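Long-range contacts in nodulation protein S (Bradyrhizobium sp., PDB 3OFK), which is an S-adenosyl-L-methionine-dependent N-methyltransferase that probably acts in the synthesis of Nod factor, the lipochitooligosaccharide signal of root nodulation: residues R38-S49 with E195-R203; H149-D157 with G168-L176. All coordinates share one frame; numbering follows the deposited sequence.

Interaction 1: residues R38-S49 with E195-R203. With SAH (S-adenosyl-L-homocysteine), chain E.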
loop_
_atom_site.group_PDB
_atom_site.type_symbol
_atom_site.label_atom_id
_atom_site.label_comp_id
_atom_site.label_asym_id
_atom_site.label_seq_id
_atom_site.Cartn_x
_atom_site.Cartn_y
_atom_site.Cartn_z
ATOM N N ARG A 38 7.996 -6.943 6.981
ATOM C CA ARG A 38 7.679 -5.893 6.010
ATOM C C ARG A 38 6.872 -4.758 6.632
ATOM O O ARG A 38 7.158 -3.578 6.407
ATOM C CB ARG A 38 6.901 -6.462 4.816
ATOM C CG ARG A 38 6.695 -5.480 3.715
ATOM C CD ARG A 38 6.041 -6.146 2.506
ATOM N NE ARG A 38 4.711 -6.683 2.797
ATOM C CZ ARG A 38 3.579 -5.963 2.915
ATOM N NH1 ARG A 38 3.548 -4.632 2.783
ATOM N NH2 ARG A 38 2.444 -6.597 3.172
ATOM N N HIS A 39 5.850 -5.146 7.391
ATOM C CA HIS A 39 5.055 -4.219 8.149
ATOM C C HIS A 39 5.838 -3.427 9.174
ATOM O O HIS A 39 5.549 -2.253 9.389
ATOM C CB HIS A 39 3.922 -4.963 8.849
ATOM C CG HIS A 39 2.738 -5.219 7.981
ATOM N ND1 HIS A 39 1.532 -5.661 8.486
ATOM C CD2 HIS A 39 2.546 -5.030 6.655
ATOM C CE1 HIS A 39 0.663 -5.780 7.499
ATOM N NE2 HIS A 39 1.248 -5.384 6.382
ATOM N N THR A 40 6.802 -4.071 9.824
ATOM C CA THR A 40 7.703 -3.380 10.752
ATOM C C THR A 40 8.453 -2.276 10.007
ATOM O O THR A 40 8.470 -1.130 10.467
ATOM C CB THR A 40 8.668 -4.363 11.463
ATOM O OG1 THR A 40 7.902 -5.318 12.218
ATOM C CG2 THR A 40 9.612 -3.626 12.395
ATOM N N GLN A 41 9.016 -2.608 8.835
ATOM C CA GLN A 41 9.691 -1.599 8.007
ATOM C C GLN A 41 8.755 -0.518 7.502
ATOM O O GLN A 41 9.052 0.671 7.544
ATOM C CB GLN A 41 10.392 -2.248 6.797
ATOM C CG GLN A 41 11.619 -3.103 7.148
ATOM C CD GLN A 41 12.599 -2.401 8.053
ATOM O OE1 GLN A 41 12.818 -1.191 7.933
ATOM N NE2 GLN A 41 13.205 -3.161 8.973
ATOM N N LEU A 42 7.623 -0.936 7.001
ATOM C CA LEU A 42 6.613 0.016 6.556
ATOM C C LEU A 42 6.202 1.001 7.695
ATOM O O LEU A 42 6.144 2.212 7.473
ATOM C CB LEU A 42 5.410 -0.754 5.981
ATOM C CG LEU A 42 4.527 -0.008 4.994
ATOM C CD1 LEU A 42 5.241 0.133 3.643
ATOM C CD2 LEU A 42 3.197 -0.695 4.831
ATOM N N LEU A 43 5.957 0.491 8.909
ATOM C CA LEU A 43 5.617 1.359 10.044
ATOM C C LEU A 43 6.822 2.211 10.473
ATOM O O LEU A 43 6.633 3.374 10.766
ATOM C CB LEU A 43 5.053 0.580 11.246
ATOM C CG LEU A 43 4.448 1.415 12.393
ATOM C CD1 LEU A 43 3.257 2.251 11.944
ATOM C CD2 LEU A 43 4.014 0.549 13.531
ATOM N N ARG A 44 8.043 1.652 10.467
ATOM C CA ARG A 44 9.230 2.423 10.853
ATOM C C ARG A 44 9.356 3.633 9.939
ATOM O O ARG A 44 9.569 4.754 10.409
ATOM C CB ARG A 44 10.534 1.593 10.796
ATOM C CG ARG A 44 11.801 2.404 11.093
ATOM C CD ARG A 44 13.075 1.563 10.989
ATOM N NE ARG A 44 13.304 1.064 9.630
ATOM C CZ ARG A 44 13.848 1.772 8.638
ATOM N NH1 ARG A 44 14.219 3.030 8.831
ATOM N NH2 ARG A 44 14.018 1.222 7.435
ATOM N N LEU A 45 9.210 3.402 8.634
ATOM C CA LEU A 45 9.250 4.492 7.671
ATOM C C LEU A 45 8.111 5.486 7.914
ATOM O O LEU A 45 8.310 6.678 7.773
ATOM C CB LEU A 45 9.207 3.957 6.219
ATOM C CG LEU A 45 10.396 3.103 5.722
ATOM C CD1 LEU A 45 10.211 2.567 4.283
ATOM C CD2 LEU A 45 11.669 3.880 5.846
ATOM N N SER A 46 6.913 4.992 8.225
ATOM C CA SER A 46 5.733 5.857 8.388
ATOM C C SER A 46 5.891 6.779 9.603
ATOM O O SER A 46 5.440 7.941 9.578
ATOM C CB SER A 46 4.455 5.020 8.534
ATOM O OG SER A 46 4.262 4.105 7.451
ATOM N N LEU A 47 6.569 6.265 10.643
ATOM C CA LEU A 47 6.717 6.984 11.911
ATOM C C LEU A 47 7.992 7.805 11.959
ATOM O O LEU A 47 8.230 8.476 12.964
ATOM C CB LEU A 47 6.687 6.015 13.117
ATOM C CG LEU A 47 5.368 5.274 13.384
ATOM C CD1 LEU A 47 5.454 4.417 14.683
ATOM C CD2 LEU A 47 4.180 6.253 13.460
ATOM N N SER A 48 8.805 7.782 10.896
ATOM C CA SER A 48 10.135 8.428 10.937
ATOM C C SER A 48 10.104 9.870 11.406
ATOM O O SER A 48 11.063 10.326 12.019
ATOM C CB SER A 48 10.831 8.371 9.579
ATOM O OG SER A 48 11.039 7.030 9.195
ATOM N N SER A 49 9.010 10.571 11.113
ATOM C CA SER A 49 8.834 11.991 11.456
ATOM C C SER A 49 7.913 12.231 12.645
ATOM O O SER A 49 7.444 13.361 12.842
ATOM C CB SER A 49 8.274 12.758 10.241
ATOM O OG SER A 49 9.311 13.060 9.310
ATOM N N GLU A 195 9.376 -13.378 -2.027
ATOM C CA GLU A 195 9.452 -12.559 -0.818
ATOM C C GLU A 195 10.669 -11.665 -0.908
ATOM O O GLU A 195 11.720 -11.936 -0.305
ATOM C CB GLU A 195 9.443 -13.433 0.454
ATOM C CG GLU A 195 8.048 -13.986 0.745
ATOM C CD GLU A 195 7.972 -15.051 1.827
ATOM O OE1 GLU A 195 8.993 -15.406 2.479
ATOM O OE2 GLU A 195 6.852 -15.552 2.021
ATOM N N ASP A 196 10.522 -10.608 -1.708
ATOM C CA ASP A 196 11.627 -9.686 -1.948
ATOM C C ASP A 196 11.111 -8.336 -2.343
ATOM O O ASP A 196 10.770 -8.103 -3.503
ATOM C CB ASP A 196 12.569 -10.215 -3.020
ATOM C CG ASP A 196 13.775 -9.307 -3.245
ATOM O OD1 ASP A 196 14.024 -8.364 -2.452
ATOM O OD2 ASP A 196 14.491 -9.547 -4.230
ATOM N N CYS A 197 11.115 -7.449 -1.356
ATOM C CA CYS A 197 10.357 -6.227 -1.358
ATOM C C CYS A 197 11.298 -5.051 -1.268
ATOM O O CYS A 197 12.325 -5.118 -0.599
ATOM C CB CYS A 197 9.467 -6.218 -0.119
ATOM S SG CYS A 197 8.502 -4.747 0.062
ATOM N N LEU A 198 10.933 -3.972 -1.933
ATOM C CA LEU A 198 11.664 -2.713 -1.835
ATOM C C LEU A 198 10.691 -1.718 -1.257
ATOM O O LEU A 198 9.557 -1.659 -1.705
ATOM C CB LEU A 198 12.121 -2.241 -3.220
ATOM C CG LEU A 198 13.272 -1.239 -3.327
ATOM C CD1 LEU A 198 14.493 -1.642 -2.479
ATOM C CD2 LEU A 198 13.658 -1.131 -4.790
ATOM N N LEU A 199 11.117 -0.996 -0.223
ATOM C CA LEU A 199 10.340 0.089 0.330
ATOM C C LEU A 199 11.165 1.340 0.221
ATOM O O LEU A 199 12.395 1.299 0.366
ATOM C CB LEU A 199 9.997 -0.152 1.812
ATOM C CG LEU A 199 9.514 -1.540 2.238
ATOM C CD1 LEU A 199 8.968 -1.537 3.685
ATOM C CD2 LEU A 199 8.447 -1.974 1.292
ATOM N N ALA A 200 10.485 2.448 -0.032
ATOM C CA ALA A 200 11.110 3.762 -0.099
ATOM C C ALA A 200 10.148 4.807 0.471
ATOM O O ALA A 200 8.926 4.756 0.258
ATOM C CB ALA A 200 11.491 4.110 -1.546
ATOM N N ARG A 201 10.725 5.750 1.199
ATOM C CA ARG A 201 10.007 6.858 1.771
ATOM C C ARG A 201 10.365 8.084 0.955
ATOM O O ARG A 201 11.548 8.428 0.812
ATOM C CB ARG A 201 10.398 7.023 3.241
ATOM C CG ARG A 201 9.672 8.145 3.989
ATOM C CD ARG A 201 10.116 8.144 5.444
ATOM N NE ARG A 201 9.422 9.132 6.278
ATOM C CZ ARG A 201 9.961 10.249 6.781
ATOM N NH1 ARG A 201 11.241 10.567 6.556
ATOM N NH2 ARG A 201 9.207 11.060 7.534
ATOM N N PHE A 202 9.335 8.739 0.424
ATOM C CA PHE A 202 9.513 9.943 -0.399
ATOM C C PHE A 202 8.992 11.188 0.313
ATOM O O PHE A 202 8.048 11.111 1.106
ATOM C CB PHE A 202 8.797 9.761 -1.733
ATOM C CG PHE A 202 9.395 8.684 -2.601
ATOM C CD1 PHE A 202 10.269 9.007 -3.648
ATOM C CD2 PHE A 202 9.063 7.356 -2.407
ATOM C CE1 PHE A 202 10.815 8.034 -4.436
ATOM C CE2 PHE A 202 9.605 6.365 -3.227
ATOM C CZ PHE A 202 10.479 6.714 -4.248
ATOM N N ARG A 203 9.637 12.326 0.066
ATOM C CA ARG A 203 9.169 13.600 0.569
ATOM C C ARG A 203 8.686 14.467 -0.580
ATOM O O ARG A 203 9.208 14.408 -1.696
ATOM C CB ARG A 203 10.278 14.345 1.334
ATOM C CG ARG A 203 9.737 15.451 2.238
ATOM C CD ARG A 203 10.822 16.182 3.063
ATOM N NE ARG A 203 11.847 16.798 2.221
ATOM C CZ ARG A 203 13.044 16.270 1.958
ATOM N NH1 ARG A 203 13.406 15.092 2.473
ATOM N NH2 ARG A 203 13.891 16.928 1.170
HETATM N N SAH E . -1.269 -2.202 2.027
HETATM C CA SAH E . -1.523 -3.425 2.781
HETATM C CB SAH E . -2.441 -4.344 1.979
HETATM C CG SAH E . -1.936 -4.951 0.680
HETATM S SD SAH E . -3.040 -6.203 -0.065
HETATM C C SAH E . -0.249 -4.177 3.197
HETATM O O SAH E . 0.845 -3.906 2.698
HETATM O OXT SAH E . -0.301 -5.068 4.043
HETATM C "C5'" SAH E . -3.664 -5.124 -1.395
HETATM C "C4'" SAH E . -4.924 -4.322 -1.136
HETATM O "O4'" SAH E . -5.079 -3.373 -2.191
HETATM C "C3'" SAH E . -6.203 -5.156 -1.091
HETATM O "O3'" SAH E . -7.022 -4.729 0.006
HETATM C "C2'" SAH E . -6.861 -4.843 -2.444
HETATM O "O2'" SAH E . -8.263 -4.957 -2.398
HETATM C "C1'" SAH E . -6.421 -3.419 -2.645
HETATM N N9 SAH E . -6.463 -2.860 -4.016
HETATM C C8 SAH E . -6.116 -3.485 -5.186
HETATM N N7 SAH E . -6.255 -2.597 -6.194
HETATM C C5 SAH E . -6.675 -1.421 -5.695
HETATM C C6 SAH E . -6.908 -0.204 -6.334
HETATM N N6 SAH E . -6.807 -0.140 -7.692
HETATM N N1 SAH E . -7.327 0.857 -5.569
HETATM C C2 SAH E . -7.452 0.713 -4.191
HETATM N N3 SAH E . -7.182 -0.503 -3.571
HETATM C C4 SAH E . -6.779 -1.557 -4.315
HETATM O O HOH W 1 6.578 9.297 7.179
#
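R201 swings CG to the side opposite its own N (chi1 -178°) and runs extended to NE, which carries its head to S49. This lays the guanidinium beside the turn that follows helix 38-46. R201 NH2 gives a hydrogen bond to S49 OG at 2.7 Å, close to the guanidinium plane. S48 CB sits over the centre of one face, 3.5 Å from R201 CZ. On another edge, water 1 accepts from R201 NE at 3.0 Å and donates to S46 O. A leucine in place of R201 would probably leave S49 OG without this donor, break the water bridge to S46 and uncover S48 CB.

Further along, L199 points toward the helix. Its CD1 comes within 3.5 Å of Q41 CB, and its CB packs at 3.7 Å against L45 CD1. R38 turns at chi3 (62°), so that its aliphatic part passes C197 while its head faces S-adenosyl-L-homocysteine. R38 CD lies 3.7 Å from C197 SG. R38 NH1 binds carboxylate oxygen O of the ligand at 2.8 Å, and NH2 bonds to both O and OXT. H39 NE2 meets OXT at 2.8 Å in the plane of its ring. R38 NE also forms a salt bridge with E35, which probably helps to position the guanidinium.

Helix 38-46 runs nearly parallel to strand 196-203 (11°) and lies on one face of the Rossmann-like sheet. Strands 148-155 and 181-189 flank strand 196-203, whose L198 and F202 pack against helix 169-179.

Interaction 2: residues H149-D157 with G168-L176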
loop_
_atom_site.group_PDB
_atom_site.type_symbol
_atom_site.label_atom_id
_atom_site.label_comp_id
_atom_site.label_asym_id
_atom_site.label_seq_id
_atom_site.Cartn_x
_atom_site.Cartn_y
_atom_site.Cartn_z
ATOM N N HIS A 149 5.010 13.054 3.594
ATOM C CA HIS A 149 5.767 11.929 3.047
ATOM C C HIS A 149 4.867 10.873 2.451
ATOM O O HIS A 149 3.714 10.709 2.878
ATOM C CB HIS A 149 6.642 11.259 4.108
ATOM C CG HIS A 149 7.714 12.156 4.645
ATOM N ND1 HIS A 149 7.463 13.115 5.600
ATOM C CD2 HIS A 149 9.027 12.259 4.337
ATOM C CE1 HIS A 149 8.586 13.754 5.880
ATOM N NE2 HIS A 149 9.548 13.259 5.121
ATOM N N LEU A 150 5.424 10.149 1.487
ATOM C CA LEU A 150 4.749 9.023 0.871
ATOM C C LEU A 150 5.632 7.815 1.128
ATOM O O LEU A 150 6.830 7.871 0.892
ATOM C CB LEU A 150 4.550 9.287 -0.624
ATOM C CG LEU A 150 3.827 8.210 -1.453
ATOM C CD1 LEU A 150 3.005 8.856 -2.605
ATOM C CD2 LEU A 150 4.831 7.160 -1.984
ATOM N N VAL A 151 5.055 6.774 1.701
ATOM C CA VAL A 151 5.769 5.541 2.008
ATOM C C VAL A 151 5.256 4.489 1.065
ATOM O O VAL A 151 4.092 4.129 1.140
ATOM C CB VAL A 151 5.555 5.088 3.469
ATOM C CG1 VAL A 151 6.003 3.644 3.644
ATOM C CG2 VAL A 151 6.318 5.975 4.385
ATOM N N PHE A 152 6.128 4.025 0.167
ATOM C CA PHE A 152 5.769 3.088 -0.873
ATOM C C PHE A 152 6.477 1.791 -0.632
ATOM O O PHE A 152 7.630 1.769 -0.193
ATOM C CB PHE A 152 6.191 3.639 -2.238
ATOM C CG PHE A 152 6.226 2.598 -3.335
ATOM C CD1 PHE A 152 5.039 2.132 -3.938
ATOM C CD2 PHE A 152 7.452 2.072 -3.759
ATOM C CE1 PHE A 152 5.087 1.191 -4.964
ATOM C CE2 PHE A 152 7.508 1.116 -4.775
ATOM C CZ PHE A 152 6.312 0.667 -5.375
ATOM N N GLY A 153 5.795 0.693 -0.904
ATOM C CA GLY A 153 6.463 -0.601 -0.859
ATOM C C GLY A 153 5.923 -1.498 -1.939
ATOM O O GLY A 153 4.751 -1.412 -2.256
ATOM N N SER A 154 6.763 -2.369 -2.482
ATOM C CA SER A 154 6.301 -3.314 -3.469
ATOM C C SER A 154 7.287 -4.477 -3.678
ATOM O O SER A 154 8.500 -4.326 -3.517
ATOM C CB SER A 154 6.047 -2.585 -4.784
ATOM O OG SER A 154 5.689 -3.459 -5.858
ATOM N N ALA A 155 6.732 -5.646 -3.966
ATOM C CA ALA A 155 7.456 -6.720 -4.587
ATOM C C ALA A 155 8.218 -6.140 -5.777
ATOM O O ALA A 155 7.779 -5.173 -6.373
ATOM C CB ALA A 155 6.499 -7.775 -5.030
ATOM N N ARG A 156 9.377 -6.706 -6.082
ATOM C CA ARG A 156 10.188 -6.207 -7.187
ATOM C C ARG A 156 9.544 -6.456 -8.544
ATOM O O ARG A 156 8.650 -7.295 -8.671
ATOM C CB ARG A 156 11.572 -6.826 -7.153
ATOM C CG ARG A 156 12.455 -6.215 -6.073
ATOM C CD ARG A 156 13.823 -6.877 -6.014
ATOM N NE ARG A 156 14.655 -6.344 -4.931
ATOM C CZ ARG A 156 15.296 -5.169 -4.951
ATOM N NH1 ARG A 156 15.228 -4.353 -5.997
ATOM N NH2 ARG A 156 16.017 -4.803 -3.905
ATOM N N ASP A 157 10.033 -5.718 -9.548
ATOM C CA ASP A 157 9.592 -5.845 -10.948
ATOM C C ASP A 157 9.487 -7.305 -11.434
ATOM O O ASP A 157 8.421 -7.726 -11.958
ATOM C CB ASP A 157 10.567 -5.083 -11.877
ATOM C CG ASP A 157 10.379 -3.568 -11.837
ATOM O OD1 ASP A 157 9.408 -3.101 -11.217
ATOM O OD2 ASP A 157 11.215 -2.831 -12.448
ATOM N N GLY A 168 6.710 -3.469 -10.762
ATOM C CA GLY A 168 6.787 -3.445 -9.307
ATOM C C GLY A 168 7.661 -2.310 -8.787
ATOM O O GLY A 168 7.645 -1.198 -9.349
ATOM N N ALA A 169 8.437 -2.600 -7.735
ATOM C CA ALA A 169 9.122 -1.576 -6.938
ATOM C C ALA A 169 9.980 -0.625 -7.765
ATOM O O ALA A 169 9.816 0.604 -7.684
ATOM C CB ALA A 169 9.967 -2.239 -5.823
ATOM N N GLU A 170 10.868 -1.189 -8.577
ATOM C CA GLU A 170 11.927 -0.388 -9.184
ATOM C C GLU A 170 11.316 0.580 -10.187
ATOM O O GLU A 170 11.668 1.763 -10.220
ATOM C CB GLU A 170 13.008 -1.253 -9.851
ATOM C CG GLU A 170 13.736 -2.209 -8.912
ATOM C CD GLU A 170 13.073 -3.585 -8.837
ATOM O OE1 GLU A 170 11.829 -3.626 -8.777
ATOM O OE2 GLU A 170 13.793 -4.612 -8.854
ATOM N N THR A 171 10.355 0.073 -10.953
ATOM C CA THR A 171 9.660 0.864 -11.937
ATOM C C THR A 171 8.880 2.015 -11.306
ATOM O O THR A 171 9.012 3.169 -11.742
ATOM C CB THR A 171 8.798 -0.050 -12.855
ATOM O OG1 THR A 171 9.682 -0.907 -13.600
ATOM C CG2 THR A 171 8.013 0.768 -13.819
ATOM N N VAL A 172 8.095 1.717 -10.269
ATOM C CA VAL A 172 7.356 2.762 -9.576
ATOM C C VAL A 172 8.273 3.780 -8.880
ATOM O O VAL A 172 8.039 4.984 -8.969
ATOM C CB VAL A 172 6.350 2.178 -8.589
ATOM C CG1 VAL A 172 5.718 3.277 -7.760
ATOM C CG2 VAL A 172 5.269 1.367 -9.338
ATOM N N ILE A 173 9.320 3.312 -8.203
ATOM C CA ILE A 173 10.273 4.217 -7.553
ATOM C C ILE A 173 10.794 5.226 -8.570
ATOM O O ILE A 173 10.899 6.424 -8.275
ATOM C CB ILE A 173 11.422 3.429 -6.862
ATOM C CG1 ILE A 173 10.914 2.773 -5.564
ATOM C CG2 ILE A 173 12.590 4.338 -6.526
ATOM C CD1 ILE A 173 11.853 1.781 -4.962
ATOM N N THR A 174 11.109 4.742 -9.780
ATOM C CA THR A 174 11.585 5.605 -10.842
ATOM C C THR A 174 10.611 6.728 -11.153
ATOM O O THR A 174 11.024 7.890 -11.288
ATOM C CB THR A 174 11.936 4.797 -12.119
ATOM O OG1 THR A 174 13.023 3.927 -11.812
ATOM C CG2 THR A 174 12.360 5.723 -13.289
ATOM N N ILE A 175 9.340 6.372 -11.277
ATOM C CA ILE A 175 8.274 7.310 -11.634
ATOM C C ILE A 175 7.994 8.255 -10.465
ATOM O O ILE A 175 7.848 9.469 -10.650
ATOM C CB ILE A 175 6.970 6.568 -12.010
ATOM C CG1 ILE A 175 7.166 5.747 -13.305
ATOM C CG2 ILE A 175 5.813 7.560 -12.154
ATOM C CD1 ILE A 175 5.982 4.809 -13.638
ATOM N N LEU A 176 7.934 7.687 -9.262
ATOM C CA LEU A 176 7.773 8.493 -8.056
ATOM C C LEU A 176 8.839 9.566 -7.951
ATOM O O LEU A 176 8.529 10.686 -7.569
ATOM C CB LEU A 176 7.803 7.614 -6.807
ATOM C CG LEU A 176 6.566 6.782 -6.534
ATOM C CD1 LEU A 176 6.791 5.812 -5.375
ATOM C CD2 LEU A 176 5.413 7.683 -6.243
#
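D157 and E170 each accept hydrogen bonds at the start of the helix that carries the other. D157 OD1 accepts a hydrogen bond from G168 N at 2.8 Å, on the anti side of the carboxylate and tilted from its plane. It also takes a weak bond from T171 N. D157 OD2 accepts from T171 OG1 at 2.7 Å, from above the carboxylate plane (39° out of it). In return, E170 OE1 accepts from D157 N at 2.9 Å, on its syn side and nearly straight (170°). E170 OE2 and R156 NH1 form a salt bridge (3.2 Å, its hydrogen bond weak) at the edge of the guanidinium.

A155 O is gripped by two donors. A169 N reaches it at 3.0 Å. S154 OG reaches it at 2.8 Å, in the carbonyl plane and on a lone pair. G168 has no side chain, and its CA approaches the same oxygen in a CA-H...O contact.

The rest of the contact is apolar. F152 turns CG away from its own N (chi1 164°), which sends the ring out to the helix. V172 CG1 makes a CH-pi contact over one face, 3.8 Å from the ring centroid. L176 CD1 reaches both F152 CG and L150 CD2.

D157 OD1 and E170 OE1 lie only 3.5 Å apart, two acceptors with like charge. The helix amides and R156 probably offset this and favour both carboxylates being ionised. The polar bonds thus fix the start of helix 169-176 against the end of strand 149-155, while F152 packs on V172, I173 and L176, and L150 lightly on L176.

Overall arrangement
After helix 13-21, the chain forms helix 33-46, the early half of interaction 1. It then builds the parallel strands of the sheet before reaching strand 148-155, where interaction 2 begins. Interaction 2 closes a short loop, with ten residues between its segments. The chain goes on through strand 181-189 and turns back as strand 196-203, which closes the much longer loop of interaction 1. Interaction 2 is therefore nested within interaction 1. Strands 196-203 and 148-155 are antiparallel neighbours, and their backbones bond directly between the two contacts. Together, the interactions place helices 33-46 and 169-179 on opposite faces of one sheet.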